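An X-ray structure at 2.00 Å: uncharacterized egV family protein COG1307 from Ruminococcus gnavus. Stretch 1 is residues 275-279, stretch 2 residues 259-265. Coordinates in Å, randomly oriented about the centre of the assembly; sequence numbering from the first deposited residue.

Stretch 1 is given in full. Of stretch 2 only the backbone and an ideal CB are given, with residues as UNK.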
# COMPACT_ATOMS: atom_id res chain seq x y z
N SER A 275 3.96 11.05 -14.26
CA SER A 275 5.26 10.73 -13.72
C SER A 275 5.17 9.37 -13.06
O SER A 275 4.07 8.81 -12.88
CB SER A 275 5.72 11.78 -12.68
OG SER A 275 4.84 11.82 -11.56
N SER A 276 6.33 8.83 -12.70
CA SER A 276 6.36 7.59 -11.94
C SER A 276 7.51 7.56 -10.95
O SER A 276 8.49 8.32 -11.07
CB SER A 276 6.43 6.38 -12.89
OG SER A 276 7.71 6.33 -13.53
N PHE A 277 7.40 6.67 -9.98
CA PHE A 277 8.46 6.47 -9.10
C PHE A 277 8.50 5.06 -8.60
O PHE A 277 7.50 4.33 -8.67
CB PHE A 277 8.35 7.45 -7.93
CG PHE A 277 7.15 7.24 -7.07
CD1 PHE A 277 7.18 6.34 -6.02
CD2 PHE A 277 5.99 7.96 -7.30
CE1 PHE A 277 6.07 6.14 -5.21
CE2 PHE A 277 4.85 7.78 -6.44
CZ PHE A 277 4.91 6.87 -5.43
N ILE A 278 9.68 4.69 -8.08
CA ILE A 278 9.97 3.37 -7.55
C ILE A 278 10.39 3.48 -6.09
O ILE A 278 11.17 4.39 -5.74
CB ILE A 278 11.13 2.70 -8.35
CG1 ILE A 278 10.72 2.46 -9.82
CG2 ILE A 278 11.55 1.42 -7.72
CD1 ILE A 278 11.89 1.94 -10.72
N VAL A 279 9.90 2.59 -5.25
CA VAL A 279 10.27 2.54 -3.83
C VAL A 279 10.54 1.14 -3.37
O VAL A 279 10.01 0.17 -3.94
CB VAL A 279 9.18 3.08 -2.88
CG1 VAL A 279 9.11 4.51 -3.01
CG2 VAL A 279 7.79 2.37 -3.13
N UNK A 259 14.57 -5.33 -11.60
CA UNK A 259 13.24 -5.77 -12.01
C UNK A 259 12.21 -4.61 -11.97
O UNK A 259 11.41 -4.47 -12.87
CB UNK A 259 12.78 -6.92 -11.11
N UNK A 260 12.25 -3.77 -10.93
CA UNK A 260 11.41 -2.59 -10.90
C UNK A 260 11.64 -1.68 -12.12
O UNK A 260 10.69 -1.19 -12.77
CB UNK A 260 11.67 -1.81 -9.61
N UNK A 261 12.90 -1.45 -12.44
CA UNK A 261 13.22 -0.60 -13.59
C UNK A 261 12.72 -1.17 -14.92
O UNK A 261 12.29 -0.43 -15.79
CB UNK A 261 14.73 -0.39 -13.67
N UNK A 262 12.78 -2.48 -15.06
CA UNK A 262 12.30 -3.15 -16.27
C UNK A 262 10.78 -3.02 -16.39
O UNK A 262 10.25 -2.75 -17.46
CB UNK A 262 12.71 -4.62 -16.26
N UNK A 263 10.07 -3.17 -15.27
CA UNK A 263 8.62 -2.96 -15.27
C UNK A 263 8.29 -1.55 -15.67
O UNK A 263 7.40 -1.34 -16.48
CB UNK A 263 8.02 -3.27 -13.90
N UNK A 264 9.05 -0.58 -15.15
CA UNK A 264 8.80 0.79 -15.46
C UNK A 264 8.95 1.00 -16.98
O UNK A 264 8.11 1.69 -17.63
CB UNK A 264 9.75 1.70 -14.67
N UNK A 265 9.98 0.37 -17.55
CA UNK A 265 10.28 0.49 -18.98
C UNK A 265 9.16 -0.12 -19.82
O UNK A 265 8.68 0.51 -20.77
CB UNK A 265 11.61 -0.19 -19.31

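Strand 275-279 and helix 259-265 pack with their axes 9.5 Å apart at closest approach and run nearly antiparallel, at 163° between their N-to-C directions. The strand alternates in the usual way: Ser-276 and Ile-278 point their CA-to-CB bonds toward the helix, while Phe-277 and Val-279 point theirs away. What the helix meets is therefore a hydroxyl near one end and a branched aliphatic side chain near the other.

Position 259 has helical backbone angles (-60/-41), and its ideal CB finds nothing of the strand within 5.5 Å. The strand sets no requirement here, and any good helix former would do. The residue is Arg-259, whose side chain, t at chi1 and chi2 and m at chi3, stays clear of the strand and hydrogen-bonds through NH1 elsewhere in the structure.

Position 260 is more tightly constrained. Its CA lies 7.0 Å from the CA of Ile-278, its CA-to-CB bond points toward the strand, and the ideal CB is already 3.7 Å from Ile-278 CG2. A methyl group at this distance is in van der Waals contact without any further atoms, so a small apolar residue fits well; a longer side chain would have to turn aside from CG2. The residue is Ala-260, and its CB packs on Ile-278 CG2 at 3.7 Å, the apolar side-chain contact between the two segments.

At 261 the CA-to-CB bond points sideways, with the ideal CB 4.7 Å from Ile-278 CD1. Near it the strand offers the terminal methyl of Ile-278, which suits a residue with a flexible methylene stem, whether its end is polar or apolar. Lys-261 is found here. Its CG comes to 4.0 Å from Ile-278 CD1, and its backbone N lies 3.9 Å from the same CD1, while the chain carries on to an amine that makes no bond to the strand.

Positions 262 and 263 are free of the strand, with no strand atom within 5.5 Å of either ideal CB; polar or apolar residues compatible with a helix could occupy them. Glu-262 pairs with the residue at 265, one turn on, and Val-263, with its CB sideways, makes no contact with the strand.

Position 264 faces the strand again, one helical turn after 260. Its CA is 8.0 Å from the CA of Ser-276, and the ideal CB sits 4.5 Å from Ile-278 CD1 and 5.2 Å from Ser-276 OG. A side chain with an aliphatic stem and a polar end would serve both neighbours, and Gln, Glu or Lys could each be considered. The residue is Gln-264, extended with chi1 and chi2 both t. Its NE2 donates a hydrogen bond to Ser-276 OG (2.9 Å, 143°), while its OE1 packs 3.7 Å from Ile-278 CD1.

Position 265 again has no strand atom near its CB, so a long polar residue is easily accommodated. Arg-265 closes a salt bridge along the helix, its NH2 2.7 Å from Glu-262 OE2, with its NE also donating to Glu-262 OE1 at 2.9 Å.

Stretch 2 259-265: RAKEVQR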
# COMPACT_ATOMS: atom_id res chain seq x y z
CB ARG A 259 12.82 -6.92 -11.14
CG ARG A 259 11.47 -7.50 -11.51
CD ARG A 259 11.19 -8.70 -10.62
NE ARG A 259 12.11 -9.76 -10.98
CZ ARG A 259 12.44 -10.80 -10.22
NH1 ARG A 259 11.97 -10.95 -8.99
NH2 ARG A 259 13.27 -11.70 -10.72
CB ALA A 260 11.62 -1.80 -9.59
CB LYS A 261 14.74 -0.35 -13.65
CG LYS A 261 15.16 0.70 -12.62
CD LYS A 261 16.61 1.02 -12.68
CE LYS A 261 17.10 1.83 -11.47
NZ LYS A 261 16.22 3.01 -11.15
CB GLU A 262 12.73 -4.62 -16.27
CG GLU A 262 12.18 -5.46 -17.42
CD GLU A 262 12.65 -4.94 -18.81
OE1 GLU A 262 13.51 -4.02 -18.89
OE2 GLU A 262 12.13 -5.45 -19.83
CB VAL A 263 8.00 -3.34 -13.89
CG1 VAL A 263 6.55 -2.90 -13.79
CG2 VAL A 263 8.17 -4.84 -13.71
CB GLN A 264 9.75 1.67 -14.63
CG GLN A 264 9.55 3.17 -14.72
CD GLN A 264 10.56 3.91 -13.91
OE1 GLN A 264 11.76 3.62 -14.02
NE2 GLN A 264 10.09 4.81 -13.02
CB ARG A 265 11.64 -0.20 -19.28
CG ARG A 265 12.08 -0.10 -20.74
CD ARG A 265 13.37 -0.87 -21.05
NE ARG A 265 13.06 -2.30 -21.18
CZ ARG A 265 12.41 -2.83 -22.20
NH1 ARG A 265 12.03 -2.08 -23.22
NH2 ARG A 265 12.15 -4.14 -22.23
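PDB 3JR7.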